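Local coordinates for protein N-acetyl-beta-D glucosaminidase (PDB 4ZM6) that probably hydrolyses terminal beta-N-acetylglucosamine residues as a family 3 glycosidase and also carries a GCN5-related glucosamine N-acetyltransferase region that binds acetyl-CoA, at residues I392-A397 with W447-T452; L475-V480 with P490-Y495; G714-S719 with L751-Q756; A765-N770 with I813-H818. All blocks are in the same frame, centred on the assembly; numbering follows the deposited sequence.

Interaction 1: residues I392-A397 with W447-T452; sequences ILFLAA and WVIIGT
Phe394 and Ile449 are paired neighbours on two parallel strands, and their side chains make a close apolar contact across the strand gap. In Phe394 CG is anti to the backbone N (chi1 176°), and CD1 of the ring lies 3.9 Å from Ile449 CG2. The carbonyl O of Ile449 sits at the edge of the same ring. Ile449 turns its longer branch the other way: CG1 stands anti to the carbonyl carbon (chi1 -63°), and its CD1 comes to 4.2 Å from Ile392 CG2. Ile392 also lays CG1 against Trp447 CB at 4.1 Å, while the indole itself leads off to pack on Ile384 and Pro386 and to make a cation-pi contact with Arg474.

These are inner strands of the mixed six-stranded sheet of an alpha/beta layered domain, and helices cover it. On the face bearing Phe394, the ring of Phe415 from helix 413-422 stacks on it. Gly451, with no side chain, lets the Phe394 ring lie close to its backbone, CE1 being near Gly451 N. On the other face Leu395 CB meets Ile450 CG1 at 4.2 Å, and Ile450 in turn packs on Ala468 of helix 459-471. Beta-branched residues such as Val448, Ile449 and Ile450 favour the extended backbone.

Between the side-chain layers the backbones form a regular parallel ladder, its five bonds alternating in direction. Leu393 N donates to Trp447 O at 2.7 Å, and Ile449 N returns a bond to Leu393 O at 2.8 Å. Leu395, Gly451 and Ala397 continue the series, meeting the polar needs of these buried peptides.

Interaction 2: residues L475-V480 with P490-Y495; sequences LVVAAV and PQVDTY
The Tyr495 ring meets Val477 at its edge, where Val477 CB lies in the ring plane, 4.0 Å from Tyr495 CD1. Two further neighbours approach the ring obliquely, the carbonyl O of Val477 and the methyl of Ala479, whose CB is 3.8 Å from Tyr495 CE1. CG of Tyr495 is beside the carbonyl carbon (chi1 174°), and CD1 and CE1 come near Val477 and Ala479. A small alanine fits where the phenol end arrives; the hydroxyl itself is hydrogen-bonded to the backbone O of Pro483.

Val477 turns its second methyl to the loop leading into the strand: CG2 packs 3.8 Å from Val492 CG1, the two side chains crossing at about a right angle. Val492 also leans on Val465 of helix 459-471; compact branched side chains pack well between sheet and helix.

Val477 and Tyr495 form a parallel bridge, with Val477 N donating to Thr494 O at 3.1 Å. Thr494 OG1 lies 3.6 Å from Val476 CB, although the rotation of that threonine is doubtful. With one conventional hydrogen bond and otherwise mostly apolar packing, beside CA-H...O contacts, their cohesion probably owes much to buried hydrocarbon surface, while backbone pairing with Leu496 carries the strand onward.

Interaction 3: residues G714-S719 with L751-Q756; sequences GRIKPS and LIVARQ
Ile716 fills the close-packed half of the contact, its side chain directed at the strand 751-756. CG1 is anti to the backbone N (chi1 -155°), and the branch it carries ends in CD1, which lies 4.0 Å from Val753 CG2 and 3.6 Å from Arg755 NH2. The other branch, CG2, rests 4.0 Å from Leu751 CB. Leu724 of helix 721-731 touches Ile716, Leu751 and Val753 alike, so a branched aliphatic residue suits this buried place. The guanidinium of Arg755 borders the apolar patch; its NE bonds to Gly761 O and its NH1 forms a salt bridge to Glu723.

Beside this patch the backbones pair. Gly714 and Val753 form an antiparallel hydrogen-bonded pair, with Val753 N to Gly714 O at 3.0 Å and Gly714 N to Val753 O at 3.2 Å. The phi of 159° at Gly714 would jam a CB against the preceding carbonyl, which calls for glycine.

The solvent side is sparser. Arg715 points away, giving the partner strand mainly its CG, 4.0 Å from Ile752 CD1; a long charged side chain tolerates such an exposed place. After Arg715 the strand ends, though Ile716 N still bonds to Leu751 O at 3.2 Å, and the chain leads on to helix 721-731. Two antiparallel strands linked by two helices, here 721-731 and 736-745, match the beta1-alpha1-alpha2-beta2 opening of the GNAT acetyltransferase fold.

Interaction 4: residues A765-N770 with I813-H818; sequences ASLILN and IGIVAH
Leu767 and Ile815 meet as strand and helix close on each other, their side chains passing one another and running opposite ways. Leu767 CD2 lies 3.7 Å from Ile815 CG1 and also touches the carbonyl O of that isoleucine. In the leucine CG stands between the backbone N and the carbonyl carbon (chi1 66°), and of the two methyls it carries CD2 is the one that meets Ile815. Ile815 is extended: CG1 is anti to the backbone N and CD1 continues outward (chi2 169°), bringing the terminal methyl down on the strand. There CD1 is 3.8 Å from Ser766 CA and 4.1 Å from Ala765 CB. The small alanine admits that methyl close to the backbone, and the CG1-CD1 ethyl branch reaches the strand while CG2 stays close to the helix backbone.

Strand 763-771 and helix 811-825 correspond to beta3 and alpha3 of a GNAT fold, the helix following beta4 (strand 794-802). The short segments run at 32° to each other with their axes 9.0 Å apart, and this helix packs against one face of the sheet. Val800 and Ala819 extend the apolar layer around Leu767, Ile811 adds to it at Ala765, and Val816 turns from strand 765-770 to Met797 and Val800.

Farther out, the strand is held from both flanks by backbone bonds: Ala765 pairs with Ala754, Leu767 with Ile752, and Ser766 with Gly801. On the face away from the helix, Ser766 OG is hydrogen-bonded to Tyr739 OH of helix 736-745, a polar partner for a buried hydroxyl. Within the helix, Ala817 N bonds to Ile813 O at 2.9 Å, part of the regular backbone pattern that sets the direction of Ile815 CB.

How the interactions relate
From the N terminus, interaction 1 comes first and closes a loop of 49 residues that includes the edge strand 426-431. Interaction 2 follows with a short loop of nine residues, adding the next parallel step to the same sheet: strands 447-452 and 475-479 lie side by side. Interaction 3 then closes 31 residues, chiefly helical, and interaction 4 closes 42 by returning helix 811-825 to the sheet; strand 751-756 of interaction 3 and strand 763-771 of interaction 4 are neighbours in it. All four loops run in series, none nesting or crossing. The two pairs build separate domains, the centres of interactions 1 and 3 being about 81 Å apart.

Interaction 1: residues I392-A397 with W447-T452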
loop_
_atom_site.group_PDB
_atom_site.type_symbol
_atom_site.label_atom_id
_atom_site.label_comp_id
_atom_site.label_asym_id
_atom_site.label_seq_id
_atom_site.Cartn_x
_atom_site.Cartn_y
_atom_site.Cartn_z
ATOM N N ILE A 392 9.329 -38.489 34.434
ATOM C CA ILE A 392 8.564 -37.535 33.643
ATOM C C ILE A 392 7.117 -38.005 33.500
ATOM O O ILE A 392 6.864 -39.124 33.043
ATOM C CB ILE A 392 9.167 -37.343 32.232
ATOM C CG1 ILE A 392 10.566 -36.717 32.328
ATOM C CG2 ILE A 392 8.250 -36.471 31.368
ATOM C CD1 ILE A 392 11.219 -36.412 30.992
ATOM N N LEU A 393 6.171 -37.146 33.873
ATOM C CA LEU A 393 4.747 -37.437 33.684
ATOM C C LEU A 393 4.201 -36.683 32.475
ATOM O O LEU A 393 4.156 -35.452 32.474
ATOM C CB LEU A 393 3.951 -37.047 34.931
ATOM C CG LEU A 393 2.451 -37.344 34.888
ATOM C CD1 LEU A 393 2.170 -38.782 34.469
ATOM C CD2 LEU A 393 1.829 -37.050 36.241
ATOM N N PHE A 394 3.793 -37.421 31.448
ATOM C CA PHE A 394 3.210 -36.815 30.260
ATOM C C PHE A 394 1.700 -37.031 30.263
ATOM O O PHE A 394 1.228 -38.157 30.108
ATOM C CB PHE A 394 3.845 -37.390 28.986
ATOM C CG PHE A 394 3.221 -36.891 27.703
ATOM C CD1 PHE A 394 2.964 -35.539 27.512
ATOM C CD2 PHE A 394 2.911 -37.774 26.679
ATOM C CE1 PHE A 394 2.401 -35.081 26.333
ATOM C CE2 PHE A 394 2.351 -37.321 25.491
ATOM C CZ PHE A 394 2.094 -35.971 25.321
ATOM N N LEU A 395 0.958 -35.941 30.448
ATOM C CA LEU A 395 -0.502 -35.960 30.434
ATOM C C LEU A 395 -0.992 -35.354 29.128
ATOM O O LEU A 395 -0.665 -34.211 28.822
ATOM C CB LEU A 395 -1.051 -35.160 31.614
ATOM C CG LEU A 395 -0.541 -35.576 32.995
ATOM C CD1 LEU A 395 -1.172 -34.723 34.083
ATOM C CD2 LEU A 395 -0.816 -37.052 33.246
ATOM N N ALA A 396 -1.764 -36.125 28.362
ATOM C CA ALA A 396 -2.316 -35.672 27.083
ATOM C C ALA A 396 -3.838 -35.665 27.131
ATOM O O ALA A 396 -4.439 -36.575 27.683
ATOM C CB ALA A 396 -1.842 -36.578 25.965
ATOM N N ALA A 397 -4.458 -34.643 26.549
ATOM C CA ALA A 397 -5.921 -34.540 26.500
ATOM C C ALA A 397 -6.527 -35.517 25.492
ATOM O O ALA A 397 -5.891 -35.861 24.498
ATOM C CB ALA A 397 -6.332 -33.118 26.151
ATOM N N TRP A 447 9.249 -33.991 36.468
ATOM C CA TRP A 447 8.816 -33.122 35.380
ATOM C C TRP A 447 7.429 -33.549 34.907
ATOM O O TRP A 447 7.180 -34.738 34.686
ATOM C CB TRP A 447 9.799 -33.186 34.201
ATOM C CG TRP A 447 11.256 -32.977 34.562
ATOM C CD1 TRP A 447 12.124 -33.915 35.064
ATOM C CD2 TRP A 447 12.012 -31.767 34.428
ATOM N NE1 TRP A 447 13.366 -33.358 35.257
ATOM C CE2 TRP A 447 13.328 -32.043 34.873
ATOM C CE3 TRP A 447 11.710 -30.479 33.973
ATOM C CZ2 TRP A 447 14.336 -31.073 34.879
ATOM C CZ3 TRP A 447 12.715 -29.514 33.978
ATOM C CH2 TRP A 447 14.010 -29.818 34.429
ATOM N N VAL A 448 6.532 -32.576 34.760
ATOM C CA VAL A 448 5.193 -32.816 34.228
ATOM C C VAL A 448 5.051 -32.085 32.900
ATOM O O VAL A 448 5.308 -30.889 32.822
ATOM C CB VAL A 448 4.106 -32.313 35.195
ATOM C CG1 VAL A 448 2.715 -32.531 34.609
ATOM C CG2 VAL A 448 4.244 -32.998 36.548
ATOM N N ILE A 449 4.657 -32.811 31.860
ATOM C CA ILE A 449 4.394 -32.214 30.555
ATOM C C ILE A 449 2.928 -32.453 30.224
ATOM O O ILE A 449 2.472 -33.598 30.189
ATOM C CB ILE A 449 5.276 -32.820 29.442
ATOM C CG1 ILE A 449 6.757 -32.543 29.716
ATOM C CG2 ILE A 449 4.896 -32.238 28.088
ATOM C CD1 ILE A 449 7.704 -33.228 28.749
ATOM N N ILE A 450 2.191 -31.375 29.978
ATOM C CA ILE A 450 0.775 -31.489 29.661
ATOM C C ILE A 450 0.528 -31.107 28.209
ATOM O O ILE A 450 1.052 -30.105 27.723
ATOM C CB ILE A 450 -0.090 -30.650 30.614
ATOM C CG1 ILE A 450 0.162 -31.112 32.052
ATOM C CG2 ILE A 450 -1.562 -30.810 30.266
ATOM C CD1 ILE A 450 -0.655 -30.396 33.102
ATOM N N GLY A 451 -0.252 -31.937 27.525
ATOM C CA GLY A 451 -0.617 -31.717 26.136
ATOM C C GLY A 451 -2.043 -31.220 26.084
ATOM O O GLY A 451 -2.981 -31.969 26.384
ATOM N N THR A 452 -2.215 -29.949 25.736
ATOM C CA THR A 452 -3.548 -29.399 25.512
ATOM C C THR A 452 -3.854 -29.384 24.024
ATOM O O THR A 452 -2.959 -29.259 23.194
ATOM C CB THR A 452 -3.702 -27.980 26.087
ATOM O OG1 THR A 452 -2.936 -27.050 25.311
ATOM C CG2 THR A 452 -3.251 -27.947 27.548
#

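Interaction 2: residues L475-V480 with P490-Y495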
loop_
_atom_site.group_PDB
_atom_site.type_symbol
_atom_site.label_atom_id
_atom_site.label_comp_id
_atom_site.label_asym_id
_atom_site.label_seq_id
_atom_site.Cartn_x
_atom_site.Cartn_y
_atom_site.Cartn_z
ATOM N N LEU A 475 6.667 -27.735 35.430
ATOM C CA LEU A 475 5.592 -27.939 34.465
ATOM C C LEU A 475 5.955 -27.303 33.139
ATOM O O LEU A 475 6.506 -26.217 33.120
ATOM C CB LEU A 475 4.313 -27.283 34.987
ATOM C CG LEU A 475 3.072 -27.352 34.100
ATOM C CD1 LEU A 475 2.583 -28.789 33.969
ATOM C CD2 LEU A 475 1.984 -26.453 34.665
ATOM N N VAL A 476 5.659 -27.984 32.034
ATOM C CA VAL A 476 5.685 -27.357 30.711
ATOM C C VAL A 476 4.382 -27.736 30.012
ATOM O O VAL A 476 3.943 -28.883 30.092
ATOM C CB VAL A 476 6.936 -27.736 29.858
ATOM C CG1 VAL A 476 8.024 -28.386 30.703
ATOM C CG2 VAL A 476 6.591 -28.642 28.685
ATOM N N VAL A 477 3.765 -26.768 29.337
ATOM C CA VAL A 477 2.503 -26.991 28.635
ATOM C C VAL A 477 2.666 -26.774 27.128
ATOM O O VAL A 477 3.052 -25.691 26.689
ATOM C CB VAL A 477 1.407 -26.054 29.171
ATOM C CG1 VAL A 477 0.087 -26.300 28.448
ATOM C CG2 VAL A 477 1.253 -26.233 30.677
ATOM N N ALA A 478 2.366 -27.813 26.351
ATOM C CA ALA A 478 2.419 -27.749 24.891
ATOM C C ALA A 478 1.014 -27.839 24.307
ATOM O O ALA A 478 0.370 -28.889 24.403
ATOM C CB ALA A 478 3.277 -28.882 24.351
ATOM N N ALA A 479 0.545 -26.740 23.710
ATOM C CA ALA A 479 -0.742 -26.710 23.002
ATOM C C ALA A 479 -0.541 -27.053 21.526
ATOM O O ALA A 479 0.227 -26.396 20.821
ATOM C CB ALA A 479 -1.395 -25.348 23.147
ATOM N N VAL A 480 -1.238 -28.080 21.057
ATOM C CA VAL A 480 -0.958 -28.638 19.737
ATOM C C VAL A 480 -2.037 -28.344 18.690
ATOM O O VAL A 480 -1.864 -28.673 17.520
ATOM C CB VAL A 480 -0.682 -30.156 19.823
ATOM C CG1 VAL A 480 0.453 -30.413 20.797
ATOM C CG2 VAL A 480 -1.921 -30.938 20.243
ATOM N N PRO A 490 -2.763 -17.939 32.409
ATOM C CA PRO A 490 -1.570 -17.091 32.258
ATOM C C PRO A 490 -0.516 -17.253 33.362
ATOM O O PRO A 490 0.603 -16.780 33.203
ATOM C CB PRO A 490 -2.137 -15.659 32.273
ATOM C CG PRO A 490 -3.616 -15.796 32.133
ATOM C CD PRO A 490 -3.977 -17.144 32.666
ATOM N N GLN A 491 -0.875 -17.906 34.466
ATOM C CA GLN A 491 0.070 -18.172 35.559
ATOM C C GLN A 491 1.185 -19.112 35.091
ATOM O O GLN A 491 2.312 -19.045 35.592
ATOM C CB GLN A 491 -0.608 -18.809 36.792
ATOM C CG GLN A 491 -2.109 -18.574 36.974
ATOM C CD GLN A 491 -2.985 -19.616 36.271
ATOM O OE1 GLN A 491 -2.655 -20.808 36.225
ATOM N NE2 GLN A 491 -4.117 -19.168 35.738
ATOM N N VAL A 492 0.853 -19.994 34.146
ATOM C CA VAL A 492 1.791 -20.991 33.642
ATOM C C VAL A 492 3.028 -20.292 33.101
ATOM O O VAL A 492 2.938 -19.494 32.176
ATOM C CB VAL A 492 1.156 -21.876 32.548
ATOM C CG1 VAL A 492 2.205 -22.748 31.871
ATOM C CG2 VAL A 492 0.062 -22.745 33.149
ATOM N N ASP A 493 4.173 -20.601 33.704
ATOM C CA ASP A 493 5.434 -19.925 33.408
ATOM C C ASP A 493 6.091 -20.427 32.132
ATOM O O ASP A 493 6.893 -19.710 31.525
ATOM C CB ASP A 493 6.414 -20.101 34.574
ATOM C CG ASP A 493 6.005 -19.319 35.811
ATOM O OD1 ASP A 493 5.493 -18.188 35.664
ATOM O OD2 ASP A 493 6.206 -19.834 36.935
ATOM N N THR A 494 5.762 -21.646 31.718
ATOM C CA THR A 494 6.462 -22.267 30.595
ATOM C C THR A 494 5.468 -22.953 29.644
ATOM O O THR A 494 4.861 -23.970 29.979
ATOM C CB THR A 494 7.625 -23.171 31.090
ATOM O OG1 THR A 494 7.790 -24.305 30.231
ATOM C CG2 THR A 494 7.394 -23.629 32.529
ATOM N N TYR A 495 5.323 -22.359 28.458
ATOM C CA TYR A 495 4.279 -22.703 27.495
ATOM C C TYR A 495 4.824 -22.580 26.072
ATOM O O TYR A 495 5.571 -21.647 25.766
ATOM C CB TYR A 495 3.093 -21.753 27.693
ATOM C CG TYR A 495 1.963 -21.873 26.684
ATOM C CD1 TYR A 495 1.058 -22.926 26.741
ATOM C CD2 TYR A 495 1.780 -20.906 25.696
ATOM C CE1 TYR A 495 0.022 -23.029 25.827
ATOM C CE2 TYR A 495 0.746 -20.999 24.781
ATOM C CZ TYR A 495 -0.128 -22.061 24.853
ATOM O OH TYR A 495 -1.158 -22.153 23.952
#

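Interaction 3: residues G714-S719 with L751-Q756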
loop_
_atom_site.group_PDB
_atom_site.type_symbol
_atom_site.label_atom_id
_atom_site.label_comp_id
_atom_site.label_asym_id
_atom_site.label_seq_id
_atom_site.Cartn_x
_atom_site.Cartn_y
_atom_site.Cartn_z
ATOM N N GLY A 714 34.301 -1.655 -39.026
ATOM C CA GLY A 714 34.199 -0.256 -38.620
ATOM C C GLY A 714 32.911 0.079 -37.891
ATOM O O GLY A 714 32.008 -0.751 -37.768
ATOM N N ARG A 715 32.823 1.321 -37.429
ATOM C CA ARG A 715 31.688 1.783 -36.643
ATOM C C ARG A 715 30.412 1.857 -37.461
ATOM O O ARG A 715 30.443 1.824 -38.688
ATOM C CB ARG A 715 31.990 3.157 -36.040
ATOM C CG ARG A 715 33.120 3.133 -35.022
ATOM C CD ARG A 715 33.674 4.516 -34.703
ATOM N NE ARG A 715 32.647 5.529 -34.429
ATOM C CZ ARG A 715 32.878 6.701 -33.835
ATOM N NH1 ARG A 715 34.095 7.029 -33.428
ATOM N NH2 ARG A 715 31.877 7.550 -33.633
ATOM N N ILE A 716 29.286 1.931 -36.762
ATOM C CA ILE A 716 28.010 2.215 -37.389
ATOM C C ILE A 716 27.754 3.713 -37.204
ATOM O O ILE A 716 28.045 4.263 -36.144
ATOM C CB ILE A 716 26.875 1.332 -36.795
ATOM C CG1 ILE A 716 25.732 1.173 -37.799
ATOM C CG2 ILE A 716 26.339 1.862 -35.466
ATOM C CD1 ILE A 716 25.978 0.068 -38.807
ATOM N N LYS A 717 27.251 4.379 -38.240
ATOM C CA LYS A 717 26.877 5.789 -38.128
ATOM C C LYS A 717 25.404 5.900 -37.770
ATOM O O LYS A 717 24.627 4.996 -38.076
ATOM C CB LYS A 717 27.121 6.531 -39.437
ATOM C CG LYS A 717 28.581 6.660 -39.839
ATOM C CD LYS A 717 28.767 7.712 -40.924
ATOM C CE LYS A 717 27.816 7.488 -42.087
ATOM N NZ LYS A 717 28.188 8.274 -43.286
ATOM N N PRO A 718 25.002 7.019 -37.145
ATOM C CA PRO A 718 23.611 7.224 -36.736
ATOM C C PRO A 718 22.572 6.961 -37.816
ATOM O O PRO A 718 21.536 6.371 -37.524
ATOM C CB PRO A 718 23.590 8.694 -36.319
ATOM C CG PRO A 718 24.955 8.915 -35.769
ATOM C CD PRO A 718 25.875 8.093 -36.634
ATOM N N SER A 719 22.840 7.391 -39.045
ATOM C CA SER A 719 21.920 7.155 -40.163
ATOM C C SER A 719 21.868 5.679 -40.593
ATOM O O SER A 719 20.951 5.280 -41.303
ATOM C CB SER A 719 22.308 8.022 -41.364
ATOM O OG SER A 719 23.499 7.548 -41.978
ATOM N N LEU A 751 29.982 0.433 -31.206
ATOM C CA LEU A 751 29.197 -0.499 -32.003
ATOM C C LEU A 751 29.919 -0.780 -33.312
ATOM O O LEU A 751 29.843 0.002 -34.261
ATOM C CB LEU A 751 27.795 0.053 -32.261
ATOM C CG LEU A 751 27.087 0.625 -31.029
ATOM C CD1 LEU A 751 25.661 1.018 -31.379
ATOM C CD2 LEU A 751 27.107 -0.356 -29.868
ATOM N N ILE A 752 30.633 -1.901 -33.337
ATOM C CA ILE A 752 31.403 -2.325 -34.496
ATOM C C ILE A 752 30.612 -3.340 -35.301
ATOM O O ILE A 752 29.953 -4.209 -34.744
ATOM C CB ILE A 752 32.732 -2.976 -34.070
ATOM C CG1 ILE A 752 33.515 -2.036 -33.152
ATOM C CG2 ILE A 752 33.566 -3.358 -35.287
ATOM C CD1 ILE A 752 33.743 -0.654 -33.735
ATOM N N VAL A 753 30.697 -3.221 -36.618
ATOM C CA VAL A 753 30.063 -4.159 -37.519
ATOM C C VAL A 753 31.075 -4.618 -38.550
ATOM O O VAL A 753 32.016 -3.889 -38.867
ATOM C CB VAL A 753 28.861 -3.534 -38.257
ATOM C CG1 VAL A 753 27.706 -3.308 -37.296
ATOM C CG2 VAL A 753 29.253 -2.232 -38.946
ATOM N N ALA A 754 30.877 -5.837 -39.047
ATOM C CA ALA A 754 31.569 -6.326 -40.229
ATOM C C ALA A 754 30.636 -6.136 -41.417
ATOM O O ALA A 754 29.437 -6.400 -41.304
ATOM C CB ALA A 754 31.934 -7.790 -40.068
ATOM N N ARG A 755 31.184 -5.651 -42.534
ATOM C CA ARG A 755 30.430 -5.480 -43.784
ATOM C C ARG A 755 31.124 -6.188 -44.939
ATOM O O ARG A 755 32.338 -6.398 -44.912
ATOM C CB ARG A 755 30.278 -4.002 -44.136
ATOM C CG ARG A 755 29.373 -3.221 -43.204
ATOM C CD ARG A 755 29.278 -1.762 -43.626
ATOM N NE ARG A 755 27.891 -1.284 -43.614
ATOM C CZ ARG A 755 27.370 -0.426 -42.736
ATOM N NH1 ARG A 755 26.096 -0.084 -42.852
ATOM N NH2 ARG A 755 28.099 0.101 -41.753
ATOM N N GLN A 756 30.351 -6.544 -45.960
ATOM C CA GLN A 756 30.907 -7.190 -47.138
ATOM C C GLN A 756 31.581 -6.145 -48.010
ATOM O O GLN A 756 30.996 -5.099 -48.289
ATOM C CB GLN A 756 29.814 -7.907 -47.938
ATOM C CG GLN A 756 30.336 -8.745 -49.102
ATOM C CD GLN A 756 31.380 -9.761 -48.674
ATOM O OE1 GLN A 756 32.499 -9.792 -49.193
ATOM N NE2 GLN A 756 31.021 -10.588 -47.705
#

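Interaction 4: residues A765-N770 with I813-H818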
loop_
_atom_site.group_PDB
_atom_site.type_symbol
_atom_site.label_atom_id
_atom_site.label_comp_id
_atom_site.label_asym_id
_atom_site.label_seq_id
_atom_site.Cartn_x
_atom_site.Cartn_y
_atom_site.Cartn_z
ATOM N N ALA A 765 28.033 -9.133 -39.524
ATOM C CA ALA A 765 28.424 -9.482 -38.170
ATOM C C ALA A 765 28.439 -8.206 -37.346
ATOM O O ALA A 765 28.351 -7.105 -37.904
ATOM C CB ALA A 765 29.795 -10.143 -38.157
ATOM N N SER A 766 28.543 -8.343 -36.026
ATOM C CA SER A 766 28.622 -7.178 -35.157
ATOM C C SER A 766 29.094 -7.549 -33.766
ATOM O O SER A 766 29.012 -8.706 -33.377
ATOM C CB SER A 766 27.256 -6.488 -35.056
ATOM O OG SER A 766 26.520 -6.978 -33.954
ATOM N N LEU A 767 29.586 -6.557 -33.027
ATOM C CA LEU A 767 29.848 -6.710 -31.594
ATOM C C LEU A 767 29.873 -5.363 -30.896
ATOM O O LEU A 767 29.898 -4.324 -31.548
ATOM C CB LEU A 767 31.153 -7.472 -31.338
ATOM C CG LEU A 767 32.470 -6.817 -31.763
ATOM C CD1 LEU A 767 32.887 -5.697 -30.822
ATOM C CD2 LEU A 767 33.570 -7.865 -31.834
ATOM N N ILE A 768 29.880 -5.405 -29.564
ATOM C CA ILE A 768 29.830 -4.210 -28.726
ATOM C C ILE A 768 31.119 -4.067 -27.942
ATOM O O ILE A 768 31.394 -4.868 -27.052
ATOM C CB ILE A 768 28.662 -4.273 -27.716
ATOM C CG1 ILE A 768 27.319 -4.223 -28.446
ATOM C CG2 ILE A 768 28.743 -3.118 -26.721
ATOM C CD1 ILE A 768 26.147 -4.617 -27.575
ATOM N N LEU A 769 31.894 -3.037 -28.270
ATOM C CA LEU A 769 33.086 -2.691 -27.506
ATOM C C LEU A 769 32.711 -1.935 -26.244
ATOM O O LEU A 769 31.591 -1.434 -26.101
ATOM C CB LEU A 769 34.031 -1.803 -28.320
ATOM C CG LEU A 769 34.785 -2.414 -29.496
ATOM C CD1 LEU A 769 35.507 -1.319 -30.266
ATOM C CD2 LEU A 769 35.767 -3.465 -29.011
ATOM N N ASN A 770 33.674 -1.866 -25.333
ATOM C CA ASN A 770 33.616 -0.951 -24.210
ATOM C C ASN A 770 35.040 -0.636 -23.777
ATOM O O ASN A 770 35.932 -1.477 -23.919
ATOM C CB ASN A 770 32.811 -1.556 -23.055
ATOM C CG ASN A 770 33.596 -2.584 -22.265
ATOM O OD1 ASN A 770 33.462 -3.782 -22.492
ATOM N ND2 ASN A 770 34.429 -2.118 -21.338
ATOM N N ILE A 813 35.922 -14.817 -35.615
ATOM C CA ILE A 813 37.248 -14.745 -34.994
ATOM C C ILE A 813 37.946 -13.481 -35.490
ATOM O O ILE A 813 38.731 -12.866 -34.762
ATOM C CB ILE A 813 38.132 -15.985 -35.291
ATOM C CG1 ILE A 813 37.311 -17.285 -35.249
ATOM C CG2 ILE A 813 39.282 -16.062 -34.289
ATOM C CD1 ILE A 813 36.929 -17.856 -36.604
ATOM N N GLY A 814 37.654 -13.110 -36.736
ATOM C CA GLY A 814 38.149 -11.874 -37.317
ATOM C C GLY A 814 37.692 -10.645 -36.564
ATOM O O GLY A 814 38.515 -9.859 -36.084
ATOM N N ILE A 815 36.377 -10.487 -36.452
ATOM C CA ILE A 815 35.795 -9.325 -35.779
ATOM C C ILE A 815 36.208 -9.229 -34.311
ATOM O O ILE A 815 36.377 -8.128 -33.788
ATOM C CB ILE A 815 34.259 -9.298 -35.903
ATOM C CG1 ILE A 815 33.724 -7.921 -35.519
ATOM C CG2 ILE A 815 33.620 -10.386 -35.054
ATOM C CD1 ILE A 815 32.267 -7.725 -35.870
ATOM N N VAL A 816 36.384 -10.368 -33.652
ATOM C CA VAL A 816 36.892 -10.366 -32.281
ATOM C C VAL A 816 38.349 -9.919 -32.275
ATOM O O VAL A 816 38.752 -9.119 -31.438
ATOM C CB VAL A 816 36.738 -11.752 -31.605
ATOM C CG1 VAL A 816 37.571 -11.854 -30.338
ATOM C CG2 VAL A 816 35.278 -12.009 -31.277
ATOM N N ALA A 817 39.137 -10.437 -33.212
ATOM C CA ALA A 817 40.554 -10.086 -33.300
ATOM C C ALA A 817 40.705 -8.600 -33.603
ATOM O O ALA A 817 41.594 -7.928 -33.071
ATOM C CB ALA A 817 41.252 -10.928 -34.360
ATOM N N HIS A 818 39.817 -8.093 -34.448
ATOM C CA HIS A 818 39.774 -6.673 -34.746
ATOM C C HIS A 818 39.421 -5.870 -33.498
ATOM O O HIS A 818 40.047 -4.852 -33.217
ATOM C CB HIS A 818 38.757 -6.393 -35.845
ATOM C CG HIS A 818 38.875 -5.023 -36.426
ATOM N ND1 HIS A 818 37.994 -4.007 -36.125
ATOM C CD2 HIS A 818 39.784 -4.495 -37.280
ATOM C CE1 HIS A 818 38.347 -2.915 -36.777
ATOM N NE2 HIS A 818 39.431 -3.184 -37.484
#